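Protein piwi (Drosophila melanogaster, PDB 6KR6) binds piRNAs and uses them to silence transposable elements, governing their methylation and subsequent repression. Local coordinates at residues A[596-609]-A[628-642]. Numbering follows the deposited sequence.
Sequences LIASMDLQQNSTYF and MIAKALRQYQHEHRK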
ATOM      1  N   LEU A 596      -5.621  -5.850 -15.735  1.00 71.83           N
ATOM      2  CA  LEU A 596      -4.330  -6.071 -16.372  1.00 78.73           C
ATOM      3  C   LEU A 596      -4.213  -5.186 -17.606  1.00 72.11           C
ATOM      4  O   LEU A 596      -5.087  -5.210 -18.482  1.00 68.08           O
ATOM      5  CB  LEU A 596      -4.147  -7.542 -16.757  1.00 67.83           C
ATOM      6  CG  LEU A 596      -2.783  -7.915 -17.339  1.00 64.41           C
ATOM      7  CD1 LEU A 596      -2.149  -9.034 -16.527  1.00 75.93           C
ATOM      8  CD2 LEU A 596      -2.899  -8.310 -18.804  1.00 68.96           C
ATOM      9  N   ILE A 597      -3.130  -4.414 -17.664  1.00 61.26           N
ATOM     10  CA  ILE A 597      -2.831  -3.508 -18.764  1.00 63.39           C
ATOM     11  C   ILE A 597      -1.531  -3.964 -19.407  1.00 68.96           C
ATOM     12  O   ILE A 597      -0.615  -4.411 -18.712  1.00 68.61           O
ATOM     13  CB  ILE A 597      -2.712  -2.048 -18.282  1.00 67.51           C
ATOM     14  CG1 ILE A 597      -3.778  -1.739 -17.226  1.00 69.88           C
ATOM     15  CG2 ILE A 597      -2.806  -1.084 -19.457  1.00 62.90           C
ATOM     16  CD1 ILE A 597      -5.204  -1.875 -17.709  1.00 68.14           C
ATOM     17  N   ALA A 598      -1.445  -3.845 -20.730  1.00 64.81           N
ATOM     18  CA  ALA A 598      -0.297  -4.362 -21.468  1.00 61.88           C
ATOM     19  C   ALA A 598       0.027  -3.439 -22.631  1.00 66.38           C
ATOM     20  O   ALA A 598      -0.835  -3.171 -23.470  1.00 72.55           O
ATOM     21  CB  ALA A 598      -0.571  -5.779 -21.971  1.00 67.31           C
ATOM     22  N   SER A 599       1.271  -2.972 -22.690  1.00 66.06           N
ATOM     23  CA  SER A 599       1.730  -2.179 -23.819  1.00 65.00           C
ATOM     24  C   SER A 599       2.045  -3.088 -25.004  1.00 66.73           C
ATOM     25  O   SER A 599       2.120  -4.314 -24.881  1.00 68.96           O
ATOM     26  CB  SER A 599       2.958  -1.356 -23.441  1.00 67.91           C
ATOM     27  OG  SER A 599       4.149  -2.106 -23.616  1.00 72.88           O
ATOM     28  N   MET A 600       2.239  -2.471 -26.174  1.00 72.18           N
ATOM     29  CA  MET A 600       2.419  -3.200 -27.431  1.00 73.04           C
ATOM     30  C   MET A 600       3.590  -2.598 -28.205  1.00 75.75           C
ATOM     31  O   MET A 600       3.394  -1.969 -29.247  1.00 88.13           O
ATOM     32  CB  MET A 600       1.139  -3.177 -28.270  1.00 68.14           C
ATOM     33  CG  MET A 600      -0.088  -3.680 -27.546  1.00 73.65           C
ATOM     34  SD  MET A 600      -0.930  -4.969 -28.476  1.00 79.70           S
ATOM     35  CE  MET A 600      -1.519  -5.989 -27.133  1.00 84.02           C
ATOM     36  N   ASP A 601       4.804  -2.810 -27.700  1.00 72.31           N
ATOM     37  CA  ASP A 601       6.028  -2.369 -28.368  1.00 89.53           C
ATOM     38  C   ASP A 601       5.943  -0.875 -28.696  1.00 86.55           C
ATOM     39  O   ASP A 601       5.718  -0.462 -29.836  1.00 79.61           O
ATOM     40  CB  ASP A 601       6.279  -3.206 -29.627  1.00 82.65           C
ATOM     41  CG  ASP A 601       7.696  -3.073 -30.153  1.00 86.35           C
ATOM     42  OD1 ASP A 601       8.499  -2.342 -29.536  1.00 88.96           O
ATOM     43  OD2 ASP A 601       8.008  -3.710 -31.182  1.00 94.20           O
ATOM     44  N   LEU A 602       6.117  -0.081 -27.637  1.00 85.91           N
ATOM     45  CA  LEU A 602       5.780   1.338 -27.673  1.00 81.87           C
ATOM     46  C   LEU A 602       6.565   2.115 -28.722  1.00 82.40           C
ATOM     47  O   LEU A 602       6.119   3.189 -29.143  1.00 87.00           O
ATOM     48  CB  LEU A 602       5.991   1.952 -26.290  1.00 77.24           C
ATOM     49  CG  LEU A 602       5.130   1.319 -25.195  1.00 73.56           C
ATOM     50  CD1 LEU A 602       5.484   1.885 -23.833  1.00 77.09           C
ATOM     51  CD2 LEU A 602       3.655   1.530 -25.502  1.00 72.12           C
ATOM     52  N   GLN A 603       7.715   1.603 -29.166  1.00 80.29           N
ATOM     53  CA  GLN A 603       8.483   2.327 -30.172  1.00 84.44           C
ATOM     54  C   GLN A 603       7.846   2.251 -31.553  1.00 86.25           C
ATOM     55  O   GLN A 603       8.188   3.062 -32.421  1.00 87.12           O
ATOM     56  CB  GLN A 603       9.922   1.807 -30.221  1.00 80.27           C
ATOM     57  CG  GLN A 603      10.070   0.347 -30.612  1.00 84.90           C
ATOM     58  CD  GLN A 603      11.524  -0.087 -30.673  1.00 95.29           C
ATOM     59  OE1 GLN A 603      11.849  -1.138 -31.225  1.00 95.21           O
ATOM     60  NE2 GLN A 603      12.407   0.725 -30.099  1.00 89.00           N
ATOM     61  N   GLN A 604       6.926   1.311 -31.778  1.00 89.29           N
ATOM     62  CA  GLN A 604       6.205   1.211 -33.043  1.00 76.42           C
ATOM     63  C   GLN A 604       4.717   1.480 -32.850  1.00 76.05           C
ATOM     64  O   GLN A 604       4.201   2.485 -33.350  1.00 80.84           O
ATOM     65  CB  GLN A 604       6.421  -0.162 -33.684  1.00 89.69           C
ATOM     66  CG  GLN A 604       7.781  -0.365 -34.322  1.00 95.40           C
ATOM     67  CD  GLN A 604       7.817  -1.605 -35.193  1.00115.40           C
ATOM     68  OE1 GLN A 604       6.776  -2.181 -35.510  1.00117.99           O
ATOM     69  NE2 GLN A 604       9.015  -2.024 -35.584  1.00126.53           N
ATOM     70  N   ASN A 605       4.008   0.598 -32.145  1.00 78.02           N
ATOM     71  CA  ASN A 605       2.558   0.710 -32.026  1.00 71.82           C
ATOM     72  C   ASN A 605       2.153   1.764 -31.001  1.00 81.37           C
ATOM     73  O   ASN A 605       1.340   2.644 -31.302  1.00100.07           O
ATOM     74  CB  ASN A 605       1.962  -0.652 -31.665  1.00 72.59           C
ATOM     75  CG  ASN A 605       0.447  -0.635 -31.602  1.00 74.47           C
ATOM     76  OD1 ASN A 605      -0.197   0.330 -32.017  1.00 81.16           O
ATOM     77  ND2 ASN A 605      -0.133  -1.713 -31.090  1.00 86.78           N
ATOM     78  N   SER A 606       2.700   1.679 -29.787  1.00 71.33           N
ATOM     79  CA  SER A 606       2.449   2.664 -28.734  1.00 81.06           C
ATOM     80  C   SER A 606       0.967   2.742 -28.366  1.00 75.99           C
ATOM     81  O   SER A 606       0.389   3.823 -28.245  1.00 74.33           O
ATOM     82  CB  SER A 606       2.987   4.041 -29.136  1.00 79.87           C
ATOM     83  OG  SER A 606       2.354   5.070 -28.397  1.00 86.57           O
ATOM     84  N   THR A 607       0.352   1.577 -28.174  1.00 80.85           N
ATOM     85  CA  THR A 607      -1.012   1.489 -27.672  1.00 71.31           C
ATOM     86  C   THR A 607      -1.049   0.483 -26.530  1.00 72.33           C
ATOM     87  O   THR A 607      -0.057  -0.182 -26.225  1.00 68.82           O
ATOM     88  CB  THR A 607      -2.005   1.090 -28.772  1.00 76.03           C
ATOM     89  OG1 THR A 607      -1.421   1.330 -30.057  1.00 85.80           O
ATOM     90  CG2 THR A 607      -3.285   1.910 -28.650  1.00 79.92           C
ATOM     91  N   TYR A 608      -2.211   0.376 -25.890  1.00 72.89           N
ATOM     92  CA  TYR A 608      -2.352  -0.428 -24.689  1.00 61.79           C
ATOM     93  C   TYR A 608      -3.603  -1.290 -24.770  1.00 65.45           C
ATOM     94  O   TYR A 608      -4.592  -0.929 -25.414  1.00 73.00           O
ATOM     95  CB  TYR A 608      -2.391   0.460 -23.437  1.00 66.24           C
ATOM     96  CG  TYR A 608      -1.126   1.269 -23.227  1.00 70.53           C
ATOM     97  CD1 TYR A 608      -0.119   0.814 -22.386  1.00 71.34           C
ATOM     98  CD2 TYR A 608      -0.936   2.480 -23.879  1.00 69.98           C
ATOM     99  CE1 TYR A 608       1.038   1.547 -22.194  1.00 60.92           C
ATOM    100  CE2 TYR A 608       0.216   3.220 -23.692  1.00 75.12           C
ATOM    101  CZ  TYR A 608       1.201   2.747 -22.848  1.00 73.27           C
ATOM    102  OH  TYR A 608       2.352   3.474 -22.657  1.00 85.99           O
ATOM    103  N   PHE A 609      -3.541  -2.438 -24.102  1.00 71.77           N
ATOM    104  CA  PHE A 609      -4.609  -3.426 -24.071  1.00 72.61           C
ATOM    105  C   PHE A 609      -4.997  -3.653 -22.618  1.00 68.58           C
ATOM    106  O   PHE A 609      -4.128  -3.894 -21.775  1.00 63.66           O
ATOM    107  CB  PHE A 609      -4.140  -4.727 -24.736  1.00 74.83           C
ATOM    108  CG  PHE A 609      -5.057  -5.896 -24.528  1.00 73.34           C
ATOM    109  CD1 PHE A 609      -6.109  -6.131 -25.397  1.00 77.00           C
ATOM    110  CD2 PHE A 609      -4.847  -6.781 -23.484  1.00 72.71           C
ATOM    111  CE1 PHE A 609      -6.944  -7.215 -25.214  1.00 74.86           C
ATOM    112  CE2 PHE A 609      -5.678  -7.865 -23.299  1.00 73.55           C
ATOM    113  CZ  PHE A 609      -6.731  -8.081 -24.164  1.00 75.65           C
ATOM    114  N   MET A 628      -5.987 -13.481 -18.633  1.00 78.61           N
ATOM    115  CA  MET A 628      -5.775 -12.111 -19.088  1.00 85.03           C
ATOM    116  C   MET A 628      -4.406 -11.947 -19.739  1.00 84.57           C
ATOM    117  O   MET A 628      -4.279 -11.267 -20.766  1.00 79.43           O
ATOM    118  CB  MET A 628      -5.936 -11.140 -17.920  1.00 82.20           C
ATOM    119  CG  MET A 628      -7.291 -11.198 -17.235  1.00 82.69           C
ATOM    120  SD  MET A 628      -7.397  -9.983 -15.910  1.00 82.56           S
ATOM    121  CE  MET A 628      -5.895 -10.361 -15.014  1.00 79.93           C
ATOM    122  N   ILE A 629      -3.370 -12.561 -19.159  1.00 79.42           N
ATOM    123  CA  ILE A 629      -2.044 -12.469 -19.772  1.00 82.59           C
ATOM    124  C   ILE A 629      -2.045 -13.117 -21.153  1.00 83.89           C
ATOM    125  O   ILE A 629      -1.422 -12.612 -22.099  1.00 82.53           O
ATOM    126  CB  ILE A 629      -0.980 -13.092 -18.851  1.00 83.36           C
ATOM    127  CG1 ILE A 629      -1.022 -12.429 -17.478  1.00 88.32           C
ATOM    128  CG2 ILE A 629       0.406 -12.948 -19.462  1.00 77.66           C
ATOM    129  CD1 ILE A 629       0.060 -12.897 -16.551  1.00 81.66           C
ATOM    130  N   ALA A 630      -2.754 -14.239 -21.293  1.00 83.29           N
ATOM    131  CA  ALA A 630      -2.838 -14.913 -22.585  1.00 75.07           C
ATOM    132  C   ALA A 630      -3.571 -14.054 -23.606  1.00 76.62           C
ATOM    133  O   ALA A 630      -3.167 -13.983 -24.774  1.00 79.50           O
ATOM    134  CB  ALA A 630      -3.527 -16.269 -22.424  1.00 81.27           C
ATOM    135  N   LYS A 631      -4.660 -13.402 -23.186  1.00 73.54           N
ATOM    136  CA  LYS A 631      -5.360 -12.478 -24.074  1.00 67.90           C
ATOM    137  C   LYS A 631      -4.442 -11.352 -24.527  1.00 69.97           C
ATOM    138  O   LYS A 631      -4.447 -10.965 -25.704  1.00 70.67           O
ATOM    139  CB  LYS A 631      -6.595 -11.906 -23.376  1.00 71.61           C
ATOM    140  CG  LYS A 631      -7.654 -12.936 -23.025  1.00 86.93           C
ATOM    141  CD  LYS A 631      -8.801 -12.310 -22.248  1.00102.48           C
ATOM    142  CE  LYS A 631      -9.597 -11.345 -23.111  1.00113.68           C
ATOM    143  NZ  LYS A 631     -10.775 -10.795 -22.387  1.00108.74           N
ATOM    144  N   ALA A 632      -3.646 -10.811 -23.603  1.00 76.27           N
ATOM    145  CA  ALA A 632      -2.726  -9.735 -23.962  1.00 68.12           C
ATOM    146  C   ALA A 632      -1.697 -10.203 -24.984  1.00 71.86           C
ATOM    147  O   ALA A 632      -1.427  -9.504 -25.970  1.00 74.09           O
ATOM    148  CB  ALA A 632      -2.042  -9.194 -22.708  1.00 72.48           C
ATOM    149  N   LEU A 633      -1.119 -11.390 -24.774  1.00 75.04           N
ATOM    150  CA  LEU A 633      -0.141 -11.911 -25.729  1.00 70.51           C
ATOM    151  C   LEU A 633      -0.777 -12.174 -27.091  1.00 71.05           C
ATOM    152  O   LEU A 633      -0.161 -11.920 -28.136  1.00 69.65           O
ATOM    153  CB  LEU A 633       0.497 -13.189 -25.185  1.00 65.85           C
ATOM    154  CG  LEU A 633       1.414 -13.017 -23.973  1.00 68.22           C
ATOM    155  CD1 LEU A 633       1.965 -14.358 -23.517  1.00 65.86           C
ATOM    156  CD2 LEU A 633       2.542 -12.054 -24.302  1.00 61.13           C
ATOM    157  N   ARG A 634      -2.008 -12.689 -27.097  1.00 69.74           N
ATOM    158  CA  ARG A 634      -2.700 -12.949 -28.355  1.00 67.18           C
ATOM    159  C   ARG A 634      -2.950 -11.657 -29.120  1.00 75.30           C
ATOM    160  O   ARG A 634      -2.738 -11.596 -30.337  1.00 83.09           O
ATOM    161  CB  ARG A 634      -4.015 -13.681 -28.088  1.00 63.63           C
ATOM    162  N   GLN A 635      -3.402 -10.611 -28.423  1.00 76.67           N
ATOM    163  CA  GLN A 635      -3.592  -9.318 -29.075  1.00 75.07           C
ATOM    164  C   GLN A 635      -2.271  -8.775 -29.604  1.00 76.54           C
ATOM    165  O   GLN A 635      -2.216  -8.201 -30.701  1.00 80.73           O
ATOM    166  CB  GLN A 635      -4.229  -8.327 -28.101  1.00 75.81           C
ATOM    167  CG  GLN A 635      -4.519  -6.956 -28.697  1.00 73.30           C
ATOM    168  CD  GLN A 635      -5.774  -6.936 -29.540  1.00 83.89           C
ATOM    169  OE1 GLN A 635      -6.598  -7.846 -29.469  1.00 92.42           O
ATOM    170  NE2 GLN A 635      -5.929  -5.892 -30.346  1.00 78.06           N
ATOM    171  N   TYR A 636      -1.190  -8.957 -28.839  1.00 77.32           N
ATOM    172  CA  TYR A 636       0.116  -8.479 -29.282  1.00 72.63           C
ATOM    173  C   TYR A 636       0.547  -9.161 -30.573  1.00 74.74           C
ATOM    174  O   TYR A 636       1.050  -8.503 -31.490  1.00 77.30           O
ATOM    175  CB  TYR A 636       1.159  -8.701 -28.185  1.00 79.68           C
ATOM    176  CG  TYR A 636       2.517  -8.092 -28.476  1.00 72.78           C
ATOM    177  CD1 TYR A 636       3.451  -8.765 -29.250  1.00 75.26           C
ATOM    178  CD2 TYR A 636       2.868  -6.848 -27.967  1.00 73.14           C
ATOM    179  CE1 TYR A 636       4.691  -8.219 -29.513  1.00 70.33           C
ATOM    180  CE2 TYR A 636       4.109  -6.294 -28.226  1.00 68.45           C
ATOM    181  CZ  TYR A 636       5.016  -6.985 -29.000  1.00 64.90           C
ATOM    182  OH  TYR A 636       6.253  -6.446 -29.266  1.00 67.22           O
ATOM    183  N   GLN A 637       0.363 -10.480 -30.663  1.00 78.43           N
ATOM    184  CA  GLN A 637       0.777 -11.167 -31.885  1.00 76.81           C
ATOM    185  C   GLN A 637      -0.184 -10.892 -33.035  1.00 80.05           C
ATOM    186  O   GLN A 637       0.224 -10.929 -34.200  1.00 76.60           O
ATOM    187  CB  GLN A 637       0.920 -12.671 -31.643  1.00 76.27           C
ATOM    188  CG  GLN A 637      -0.374 -13.460 -31.657  1.00 83.21           C
ATOM    189  CD  GLN A 637      -0.133 -14.951 -31.519  1.00 91.17           C
ATOM    190  OE1 GLN A 637       1.009 -15.396 -31.408  1.00 94.95           O
ATOM    191  NE2 GLN A 637      -1.209 -15.730 -31.524  1.00 98.10           N
ATOM    192  N   HIS A 638      -1.454 -10.601 -32.739  1.00 84.22           N
ATOM    193  CA  HIS A 638      -2.382 -10.225 -33.799  1.00 78.78           C
ATOM    194  C   HIS A 638      -2.103  -8.826 -34.331  1.00 67.33           C
ATOM    195  O   HIS A 638      -2.478  -8.521 -35.469  1.00 87.41           O
ATOM    196  CB  HIS A 638      -3.824 -10.317 -33.296  1.00 84.97           C
ATOM    197  CG  HIS A 638      -4.851 -10.154 -34.374  1.00 99.54           C
ATOM    198  ND1 HIS A 638      -5.233 -11.187 -35.201  1.00 97.89           N
ATOM    199  CD2 HIS A 638      -5.570  -9.075 -34.763  1.00 98.90           C
ATOM    200  CE1 HIS A 638      -6.147 -10.754 -36.052  1.00101.83           C
ATOM    201  NE2 HIS A 638      -6.369  -9.475 -35.808  1.00108.78           N
ATOM    202  N   GLU A 639      -1.461  -7.971 -33.534  1.00 73.65           N
ATOM    203  CA  GLU A 639      -1.092  -6.636 -33.991  1.00 73.92           C
ATOM    204  C   GLU A 639       0.323  -6.543 -34.548  1.00 71.33           C
ATOM    205  O   GLU A 639       0.608  -5.611 -35.306  1.00 74.63           O
ATOM    206  CB  GLU A 639      -1.240  -5.621 -32.852  1.00 71.20           C
ATOM    207  CG  GLU A 639      -2.667  -5.430 -32.385  1.00 76.30           C
ATOM    208  CD  GLU A 639      -2.849  -4.147 -31.611  1.00 80.13           C
ATOM    209  OE1 GLU A 639      -2.120  -3.171 -31.895  1.00 74.65           O
ATOM    210  OE2 GLU A 639      -3.719  -4.113 -30.717  1.00 85.36           O
ATOM    211  N   HIS A 640       1.211  -7.472 -34.193  1.00 79.07           N
ATOM    212  CA  HIS A 640       2.601  -7.415 -34.624  1.00 78.74           C
ATOM    213  C   HIS A 640       3.062  -8.645 -35.391  1.00 76.27           C
ATOM    214  O   HIS A 640       4.233  -8.698 -35.787  1.00 73.99           O
ATOM    215  CB  HIS A 640       3.524  -7.203 -33.415  1.00 84.43           C
ATOM    216  CG  HIS A 640       3.514  -5.803 -32.889  1.00 81.81           C
ATOM    217  ND1 HIS A 640       4.521  -4.900 -33.155  1.00 88.36           N
ATOM    218  CD2 HIS A 640       2.617  -5.149 -32.116  1.00 78.95           C
ATOM    219  CE1 HIS A 640       4.245  -3.750 -32.567  1.00 91.00           C
ATOM    220  NE2 HIS A 640       3.094  -3.874 -31.930  1.00 85.94           N
ATOM    221  N   ARG A 641       2.188  -9.632 -35.610  1.00 78.42           N
ATOM    222  CA  ARG A 641       2.543 -10.878 -36.294  1.00 82.89           C
ATOM    223  C   ARG A 641       3.717 -11.584 -35.618  1.00 76.87           C
ATOM    224  O   ARG A 641       4.462 -12.328 -36.261  1.00 83.95           O
ATOM    225  CB  ARG A 641       2.843 -10.636 -37.777  1.00 73.20           C
ATOM    226  N   LYS A 642       3.882 -11.360 -34.316  1.00 78.55           N
ATOM    227  CA  LYS A 642       4.961 -11.954 -33.537  1.00 78.98           C
ATOM    228  C   LYS A 642       4.702 -11.678 -32.064  1.00 83.25           C
ATOM    229  O   LYS A 642       4.030 -10.706 -31.707  1.00 74.78           O
ATOM    230  CB  LYS A 642       6.333 -11.410 -33.954  1.00 71.85           C
ATOM    231  CG  LYS A 642       6.493  -9.900 -33.808  1.00 79.15           C
ATOM    232  CD  LYS A 642       7.812  -9.435 -34.411  1.00 80.66           C
ATOM    233  CE  LYS A 642       7.886  -7.916 -34.519  1.00 93.02           C
ATOM    234  NZ  LYS A 642       8.345  -7.275 -33.254  1.00 95.51           N
TER
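Strand 596-599 runs along helix 628-640 in nearly the same direction, the axes 9.1 Å apart and 23° off parallel, with Ala598 set against Ala632. Ala598 CB and Ala632 CB lie 3.8 Å apart, and two such small side chains let strand and helix come close. Toward one end Leu596 sends CD1 to Ile629 CG1 and rests CB on Met628 CE. Phe609, on the antiparallel neighbour strand, swings its ring onto the helix by holding CG anti to the backbone N (chi1 169°); Gln635 CB lies over one face, while CE2 of Phe609 comes within 3.6 Å of Ala632 CA. With an alanine in place of this phenylalanine, a gap would probably open beside Ala632 and Lys631, leaving Gln635 CB and CG only the Met600 methyl from segment 596-609. Beyond the strand, Met600 bends at chi2 and chi3, bringing CE to 3.5 Å from Gln635 CG. At the helix's C-terminal end, His640 NE2 gives a weak hydrogen bond to Met600 O, and Asn605 ND2 gives another to Glu639 OE1. Gln635 NE2 donates to the anti lone pair of Glu639 OE2, which also forms a salt bridge with Lys805. The RNase H-like Piwi domain thus joins helix to sheet through an apolar seam that turns polar where the hairpin closes.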